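Local coordinates for protein putative pectin lyase (Geobacillus virus E2, PDB 7CHU) that serves as a trimeric tailspike of a deep-sea thermophilic bacteriophage and probably recognises or degrades host surface polysaccharide, at residues L196-C207 with D219-N230. Sequence-based numbering, arbitrary orientation.
Sequences LGRFLDFGVRYC and DTNIIGLYNTDN
Asn230 ND2 reaches Val204 O at 2.8 Å, a carbonyl that also takes a weak bond from Thr228 N, and the same amide gives its other side to Cys207: Cys207 N donates to Asn230 OD1 at 2.9 Å, in the carbonyl plane. One asparagine side chain thus bridges two backbone positions of the neighbouring rung, while Asn230 ND2 also donates to Asn227 OD1. The two segments are equivalent parts of successive coils of a right-handed parallel beta-helix, as in pectate lyases. Strands 198-200 and 220-223 run 3° apart, strands 202-205 and 226-228 7° apart; the chain turns a corner at Asp201, and Gly224 lies beside it in register. Inward, apolar residues pack from coil to coil: Leu225 CD1 sits over one face of the Phe202 ring, 3.9 Å from its centroid, and Phe199 CD1 meets Ile222 CG1. On the opposite face, Leu200 CD1 packs on Ile223 CG2, and the Arg198 guanidinium lies nearly flat on the Asn221 amide, planes 22° apart, with Asn221 ND2 3.5 Å from Arg198 CZ; its NE and NH2 continue to Asp201 and Gly224 of the second subunit, so this face also joins the trimer. At the far end, a bend at chi3 sets the Arg205 guanidinium between two tyrosines, with Tyr206 CE2 over one face and Tyr226 CE2 over the opposite one. In the plane of that group, Arg205 NE donates almost straight to Thr228 OG1 at 2.9 Å, and Thr228 OG1 in turn bonds Asp229 OD2 on its anti side.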
ATOM      1  N   LEU A 196       6.583   3.845 -18.857  1.00 14.06           N
ATOM      2  CA  LEU A 196       7.320   4.376 -17.703  1.00 15.69           C
ATOM      3  C   LEU A 196       6.885   5.798 -17.347  1.00 15.04           C
ATOM      4  O   LEU A 196       7.701   6.642 -16.971  1.00 14.57           O
ATOM      5  CB  LEU A 196       8.824   4.295 -17.943  1.00 13.57           C
ATOM      6  CG  LEU A 196       9.321   2.844 -17.948  1.00 20.71           C
ATOM      7  CD1 LEU A 196      10.483   2.577 -18.912  1.00 25.75           C
ATOM      8  CD2 LEU A 196       9.691   2.460 -16.545  1.00 20.04           C
ATOM      9  N   GLY A 197       5.580   6.053 -17.443  1.00 13.08           N
ATOM     10  CA  GLY A 197       5.040   7.316 -16.982  1.00 14.32           C
ATOM     11  C   GLY A 197       5.030   7.408 -15.465  1.00 16.19           C
ATOM     12  O   GLY A 197       4.913   6.403 -14.750  1.00 12.75           O
ATOM     13  N   ARG A 198       5.164   8.642 -14.975  1.00 14.68           N
ATOM     14  CA  ARG A 198       5.162   8.939 -13.543  1.00 17.19           C
ATOM     15  C   ARG A 198       4.253  10.139 -13.287  1.00 15.22           C
ATOM     16  O   ARG A 198       4.612  11.271 -13.617  1.00 15.35           O
ATOM     17  CB  ARG A 198       6.582   9.225 -13.039  1.00 16.48           C
ATOM     18  CG  ARG A 198       7.546   8.016 -13.085  1.00 19.03           C
ATOM     19  CD  ARG A 198       7.067   6.888 -12.207  1.00 17.18           C
ATOM     20  NE  ARG A 198       8.053   5.827 -11.988  1.00 15.28           N
ATOM     21  CZ  ARG A 198       8.078   4.671 -12.642  1.00 19.49           C
ATOM     22  NH1 ARG A 198       7.166   4.398 -13.596  1.00 16.93           N
ATOM     23  NH2 ARG A 198       9.007   3.766 -12.340  1.00 16.92           N
ATOM     24  N   PHE A 199       3.100   9.905 -12.673  1.00 12.85           N
ATOM     25  CA  PHE A 199       2.116  10.942 -12.396  1.00 14.72           C
ATOM     26  C   PHE A 199       1.909  11.043 -10.882  1.00 16.25           C
ATOM     27  O   PHE A 199       1.861  10.019 -10.188  1.00 15.98           O
ATOM     28  CB  PHE A 199       0.774  10.638 -13.100  1.00 15.32           C
ATOM     29  CG  PHE A 199       0.854  10.587 -14.612  1.00 15.08           C
ATOM     30  CD1 PHE A 199       1.474   9.527 -15.261  1.00 13.95           C
ATOM     31  CD2 PHE A 199       0.291  11.597 -15.379  1.00 13.63           C
ATOM     32  CE1 PHE A 199       1.556   9.481 -16.655  1.00 14.15           C
ATOM     33  CE2 PHE A 199       0.354  11.560 -16.780  1.00 14.64           C
ATOM     34  CZ  PHE A 199       0.988  10.504 -17.419  1.00 16.03           C
ATOM     35  N   LEU A 200       1.792  12.271 -10.362  1.00 16.60           N
ATOM     36  CA  LEU A 200       1.628  12.453  -8.910  1.00 14.44           C
ATOM     37  C   LEU A 200       0.667  13.595  -8.611  1.00 13.90           C
ATOM     38  O   LEU A 200       0.875  14.716  -9.078  1.00 14.63           O
ATOM     39  CB  LEU A 200       2.985  12.722  -8.232  1.00 12.94           C
ATOM     40  CG  LEU A 200       2.962  12.995  -6.714  1.00 18.86           C
ATOM     41  CD1 LEU A 200       2.450  11.769  -5.937  1.00 15.93           C
ATOM     42  CD2 LEU A 200       4.356  13.432  -6.197  1.00 25.40           C
ATOM     43  N   ASP A 201      -0.351  13.332  -7.792  1.00 15.70           N
ATOM     44  CA  ASP A 201      -1.215  14.385  -7.235  1.00 13.92           C
ATOM     45  C   ASP A 201      -1.684  15.358  -8.325  1.00 16.99           C
ATOM     46  O   ASP A 201      -1.279  16.521  -8.389  1.00 16.14           O
ATOM     47  CB  ASP A 201      -0.478  15.147  -6.124  1.00 16.63           C
ATOM     48  CG  ASP A 201      -0.165  14.264  -4.902  1.00 20.00           C
ATOM     49  OD1 ASP A 201      -0.855  13.228  -4.694  1.00 18.27           O
ATOM     50  OD2 ASP A 201       0.780  14.618  -4.148  1.00 22.30           O
ATOM     51  N   PHE A 202      -2.510  14.851  -9.221  1.00 14.19           N
ATOM     52  CA  PHE A 202      -3.090  15.716 -10.234  1.00 15.88           C
ATOM     53  C   PHE A 202      -4.566  15.396 -10.345  1.00 17.07           C
ATOM     54  O   PHE A 202      -4.996  14.300  -9.984  1.00 15.20           O
ATOM     55  CB  PHE A 202      -2.370  15.602 -11.581  1.00 15.33           C
ATOM     56  CG  PHE A 202      -2.736  14.382 -12.419  1.00 15.15           C
ATOM     57  CD1 PHE A 202      -2.201  13.151 -12.147  1.00 18.90           C
ATOM     58  CD2 PHE A 202      -3.546  14.508 -13.535  1.00 17.16           C
ATOM     59  CE1 PHE A 202      -2.495  12.052 -12.945  1.00 16.68           C
ATOM     60  CE2 PHE A 202      -3.832  13.420 -14.336  1.00 19.23           C
ATOM     61  CZ  PHE A 202      -3.304  12.183 -14.035  1.00 18.23           C
ATOM     62  N   GLY A 203      -5.337  16.384 -10.770  1.00 14.81           N
ATOM     63  CA  GLY A 203      -6.791  16.275 -10.816  1.00 17.24           C
ATOM     64  C   GLY A 203      -7.310  16.376 -12.232  1.00 16.36           C
ATOM     65  O   GLY A 203      -6.736  17.084 -13.066  1.00 16.23           O
ATOM     66  N   VAL A 204      -8.376  15.634 -12.516  1.00 12.28           N
ATOM     67  CA  VAL A 204      -9.100  15.710 -13.776  1.00 12.24           C
ATOM     68  C   VAL A 204     -10.573  15.726 -13.412  1.00 15.87           C
ATOM     69  O   VAL A 204     -11.091  14.746 -12.860  1.00 15.16           O
ATOM     70  CB  VAL A 204      -8.782  14.548 -14.720  1.00 15.39           C
ATOM     71  CG1 VAL A 204      -9.570  14.702 -16.004  1.00 15.78           C
ATOM     72  CG2 VAL A 204      -7.290  14.510 -15.056  1.00 19.27           C
ATOM     73  N   ARG A 205     -11.246  16.842 -13.680  1.00 14.43           N
ATOM     74  CA  ARG A 205     -12.589  17.040 -13.167  1.00 13.32           C
ATOM     75  C   ARG A 205     -13.447  17.758 -14.199  1.00 17.82           C
ATOM     76  O   ARG A 205     -12.959  18.610 -14.940  1.00 16.84           O
ATOM     77  CB  ARG A 205     -12.571  17.835 -11.852  1.00 16.32           C
ATOM     78  CG  ARG A 205     -11.716  17.199 -10.741  1.00 17.95           C
ATOM     79  CD  ARG A 205     -11.707  18.058  -9.465  1.00 22.40           C
ATOM     80  NE  ARG A 205     -12.989  17.957  -8.776  1.00 19.63           N
ATOM     81  CZ  ARG A 205     -13.445  18.827  -7.881  1.00 28.28           C
ATOM     82  NH1 ARG A 205     -12.717  19.894  -7.543  1.00 27.51           N
ATOM     83  NH2 ARG A 205     -14.637  18.619  -7.319  1.00 27.77           N
ATOM     84  N   TYR A 206     -14.735  17.402 -14.228  1.00 13.00           N
ATOM     85  CA  TYR A 206     -15.751  18.108 -15.012  1.00 16.47           C
ATOM     86  C   TYR A 206     -15.495  18.031 -16.514  1.00 16.09           C
ATOM     87  O   TYR A 206     -15.816  18.967 -17.257  1.00 14.47           O
ATOM     88  CB  TYR A 206     -15.883  19.567 -14.571  1.00 15.56           C
ATOM     89  CG  TYR A 206     -16.236  19.716 -13.116  1.00 20.74           C
ATOM     90  CD1 TYR A 206     -17.526  19.462 -12.668  1.00 21.69           C
ATOM     91  CD2 TYR A 206     -15.278  20.109 -12.188  1.00 20.85           C
ATOM     92  CE1 TYR A 206     -17.859  19.596 -11.331  1.00 27.18           C
ATOM     93  CE2 TYR A 206     -15.599  20.230 -10.839  1.00 27.11           C
ATOM     94  CZ  TYR A 206     -16.892  19.970 -10.420  1.00 25.38           C
ATOM     95  OH  TYR A 206     -17.221  20.105  -9.092  1.00 33.11           O
ATOM     96  N   CYS A 207     -14.927  16.915 -16.974  1.00 12.73           N
ATOM     97  CA  CYS A 207     -14.763  16.668 -18.406  1.00 16.34           C
ATOM     98  C   CYS A 207     -15.934  15.802 -18.868  1.00 15.56           C
ATOM     99  O   CYS A 207     -16.155  14.724 -18.319  1.00 16.10           O
ATOM    100  CB  CYS A 207     -13.440  15.963 -18.690  1.00 14.82           C
ATOM    101  SG  CYS A 207     -12.001  16.901 -18.222  1.00 16.60           S
ATOM    102  N   ASP A 219       3.588   0.197 -17.783  1.00 14.28           N
ATOM    103  CA  ASP A 219       4.555   0.448 -16.698  1.00 14.39           C
ATOM    104  C   ASP A 219       4.484   1.883 -16.184  1.00 13.35           C
ATOM    105  O   ASP A 219       5.491   2.590 -16.081  1.00 14.08           O
ATOM    106  CB  ASP A 219       5.977   0.111 -17.150  1.00 13.07           C
ATOM    107  CG  ASP A 219       6.149  -1.355 -17.568  1.00 17.73           C
ATOM    108  OD1 ASP A 219       5.976  -2.255 -16.724  1.00 19.20           O
ATOM    109  OD2 ASP A 219       6.514  -1.631 -18.731  1.00 18.99           O
ATOM    110  N   THR A 220       3.279   2.326 -15.855  1.00 14.68           N
ATOM    111  CA  THR A 220       3.056   3.713 -15.473  1.00 13.72           C
ATOM    112  C   THR A 220       2.439   3.802 -14.081  1.00 14.47           C
ATOM    113  O   THR A 220       1.434   3.140 -13.796  1.00 11.65           O
ATOM    114  CB  THR A 220       2.188   4.369 -16.562  1.00 14.67           C
ATOM    115  OG1 THR A 220       2.992   4.424 -17.743  1.00 14.24           O
ATOM    116  CG2 THR A 220       1.745   5.766 -16.188  1.00 11.24           C
ATOM    117  N   ASN A 221       3.060   4.603 -13.211  1.00 15.10           N
ATOM    118  CA  ASN A 221       2.605   4.809 -11.839  1.00 13.48           C
ATOM    119  C   ASN A 221       1.792   6.092 -11.745  1.00 14.07           C
ATOM    120  O   ASN A 221       2.221   7.149 -12.226  1.00 13.03           O
ATOM    121  CB  ASN A 221       3.773   4.908 -10.857  1.00 15.50           C
ATOM    122  CG  ASN A 221       4.550   3.628 -10.738  1.00 15.60           C
ATOM    123  OD1 ASN A 221       4.085   2.564 -11.137  1.00 14.89           O
ATOM    124  ND2 ASN A 221       5.749   3.723 -10.183  1.00 12.43           N
ATOM    125  N   ILE A 222       0.638   6.001 -11.100  1.00 13.81           N
ATOM    126  CA  ILE A 222      -0.273   7.125 -10.935  1.00 15.75           C
ATOM    127  C   ILE A 222      -0.655   7.180  -9.464  1.00 15.64           C
ATOM    128  O   ILE A 222      -1.428   6.342  -8.990  1.00 14.25           O
ATOM    129  CB  ILE A 222      -1.515   6.994 -11.830  1.00 19.17           C
ATOM    130  CG1 ILE A 222      -1.087   6.948 -13.303  1.00 15.59           C
ATOM    131  CG2 ILE A 222      -2.502   8.154 -11.570  1.00 15.94           C
ATOM    132  CD1 ILE A 222      -2.178   6.465 -14.242  1.00 20.58           C
ATOM    133  N   ILE A 223      -0.113   8.160  -8.742  1.00 14.47           N
ATOM    134  CA  ILE A 223      -0.270   8.282  -7.298  1.00 14.70           C
ATOM    135  C   ILE A 223      -1.115   9.511  -7.001  1.00 13.16           C
ATOM    136  O   ILE A 223      -0.820  10.596  -7.497  1.00 13.12           O
ATOM    137  CB  ILE A 223       1.109   8.370  -6.607  1.00 12.28           C
ATOM    138  CG1 ILE A 223       1.977   7.165  -6.981  1.00 12.56           C
ATOM    139  CG2 ILE A 223       0.980   8.501  -5.072  1.00 11.54           C
ATOM    140  CD1 ILE A 223       3.437   7.321  -6.516  1.00 22.48           C
ATOM    141  N   GLY A 224      -2.161   9.347  -6.187  1.00 13.19           N
ATOM    142  CA  GLY A 224      -2.921  10.495  -5.713  1.00 14.15           C
ATOM    143  C   GLY A 224      -3.796  11.193  -6.745  1.00 16.79           C
ATOM    144  O   GLY A 224      -4.178  12.365  -6.549  1.00 15.85           O
ATOM    145  N   LEU A 225      -4.141  10.514  -7.838  1.00 13.06           N
ATOM    146  CA  LEU A 225      -5.059  11.106  -8.811  1.00 12.59           C
ATOM    147  C   LEU A 225      -6.412  11.392  -8.168  1.00 14.90           C
ATOM    148  O   LEU A 225      -6.953  10.564  -7.424  1.00 13.49           O
ATOM    149  CB  LEU A 225      -5.241  10.175 -10.016  1.00 14.35           C
ATOM    150  CG  LEU A 225      -6.428  10.445 -10.959  1.00 17.32           C
ATOM    151  CD1 LEU A 225      -6.233  11.734 -11.756  1.00 15.46           C
ATOM    152  CD2 LEU A 225      -6.688   9.287 -11.913  1.00 16.11           C
ATOM    153  N   TYR A 226      -6.955  12.572  -8.459  1.00 13.34           N
ATOM    154  CA  TYR A 226      -8.296  12.986  -8.045  1.00 12.91           C
ATOM    155  C   TYR A 226      -9.144  13.114  -9.314  1.00 16.32           C
ATOM    156  O   TYR A 226      -8.836  13.927 -10.190  1.00 11.57           O
ATOM    157  CB  TYR A 226      -8.214  14.306  -7.291  1.00 13.46           C
ATOM    158  CG  TYR A 226      -9.481  14.856  -6.698  1.00 13.22           C
ATOM    159  CD1 TYR A 226     -10.393  14.034  -6.045  1.00 15.60           C
ATOM    160  CD2 TYR A 226      -9.741  16.222  -6.748  1.00 17.01           C
ATOM    161  CE1 TYR A 226     -11.552  14.557  -5.459  1.00 15.02           C
ATOM    162  CE2 TYR A 226     -10.885  16.755  -6.175  1.00 19.08           C
ATOM    163  CZ  TYR A 226     -11.792  15.919  -5.528  1.00 18.62           C
ATOM    164  OH  TYR A 226     -12.938  16.452  -4.960  1.00 18.48           O
ATOM    165  N   ASN A 227     -10.213  12.326  -9.411  1.00 12.75           N
ATOM    166  CA  ASN A 227     -10.952  12.149 -10.667  1.00 12.28           C
ATOM    167  C   ASN A 227     -12.441  12.212 -10.335  1.00 16.46           C
ATOM    168  O   ASN A 227     -12.975  11.267  -9.743  1.00 14.64           O
ATOM    169  CB  ASN A 227     -10.551  10.818 -11.313  1.00 14.34           C
ATOM    170  CG  ASN A 227     -11.175  10.604 -12.689  1.00 15.70           C
ATOM    171  OD1 ASN A 227     -12.393  10.535 -12.815  1.00 14.81           O
ATOM    172  ND2 ASN A 227     -10.337  10.464 -13.718  1.00 13.52           N
ATOM    173  N   THR A 228     -13.102  13.337 -10.638  1.00 13.25           N
ATOM    174  CA  THR A 228     -14.521  13.494 -10.308  1.00 15.25           C
ATOM    175  C   THR A 228     -15.284  14.153 -11.453  1.00 15.89           C
ATOM    176  O   THR A 228     -14.711  14.884 -12.262  1.00 14.05           O
ATOM    177  CB  THR A 228     -14.764  14.346  -9.036  1.00 17.78           C
ATOM    178  OG1 THR A 228     -14.787  15.741  -9.375  1.00 18.01           O
ATOM    179  CG2 THR A 228     -13.675  14.115  -8.006  1.00 15.94           C
ATOM    180  N   ASP A 229     -16.605  13.882 -11.503  1.00 13.90           N
ATOM    181  CA  ASP A 229     -17.548  14.583 -12.385  1.00 15.56           C
ATOM    182  C   ASP A 229     -17.179  14.439 -13.862  1.00 14.97           C
ATOM    183  O   ASP A 229     -17.395  15.351 -14.658  1.00 15.07           O
ATOM    184  CB  ASP A 229     -17.658  16.070 -12.012  1.00 14.16           C
ATOM    185  CG  ASP A 229     -18.218  16.279 -10.613  1.00 23.76           C
ATOM    186  OD1 ASP A 229     -19.454  16.285 -10.479  1.00 22.99           O
ATOM    187  OD2 ASP A 229     -17.424  16.415  -9.651  1.00 22.92           O
ATOM    188  N   ASN A 230     -16.620  13.298 -14.244  1.00 15.25           N
ATOM    189  CA  ASN A 230     -16.169  13.067 -15.608  1.00 13.34           C
ATOM    190  C   ASN A 230     -17.103  12.103 -16.327  1.00 15.77           C
ATOM    191  O   ASN A 230     -17.827  11.341 -15.703  1.00 13.47           O
ATOM    192  CB  ASN A 230     -14.752  12.497 -15.618  1.00 12.05           C
ATOM    193  CG  ASN A 230     -13.720  13.496 -15.106  1.00 14.71           C
ATOM    194  OD1 ASN A 230     -13.727  14.669 -15.495  1.00 13.38           O
ATOM    195  ND2 ASN A 230     -12.828  13.029 -14.232  1.00 13.15           N
TER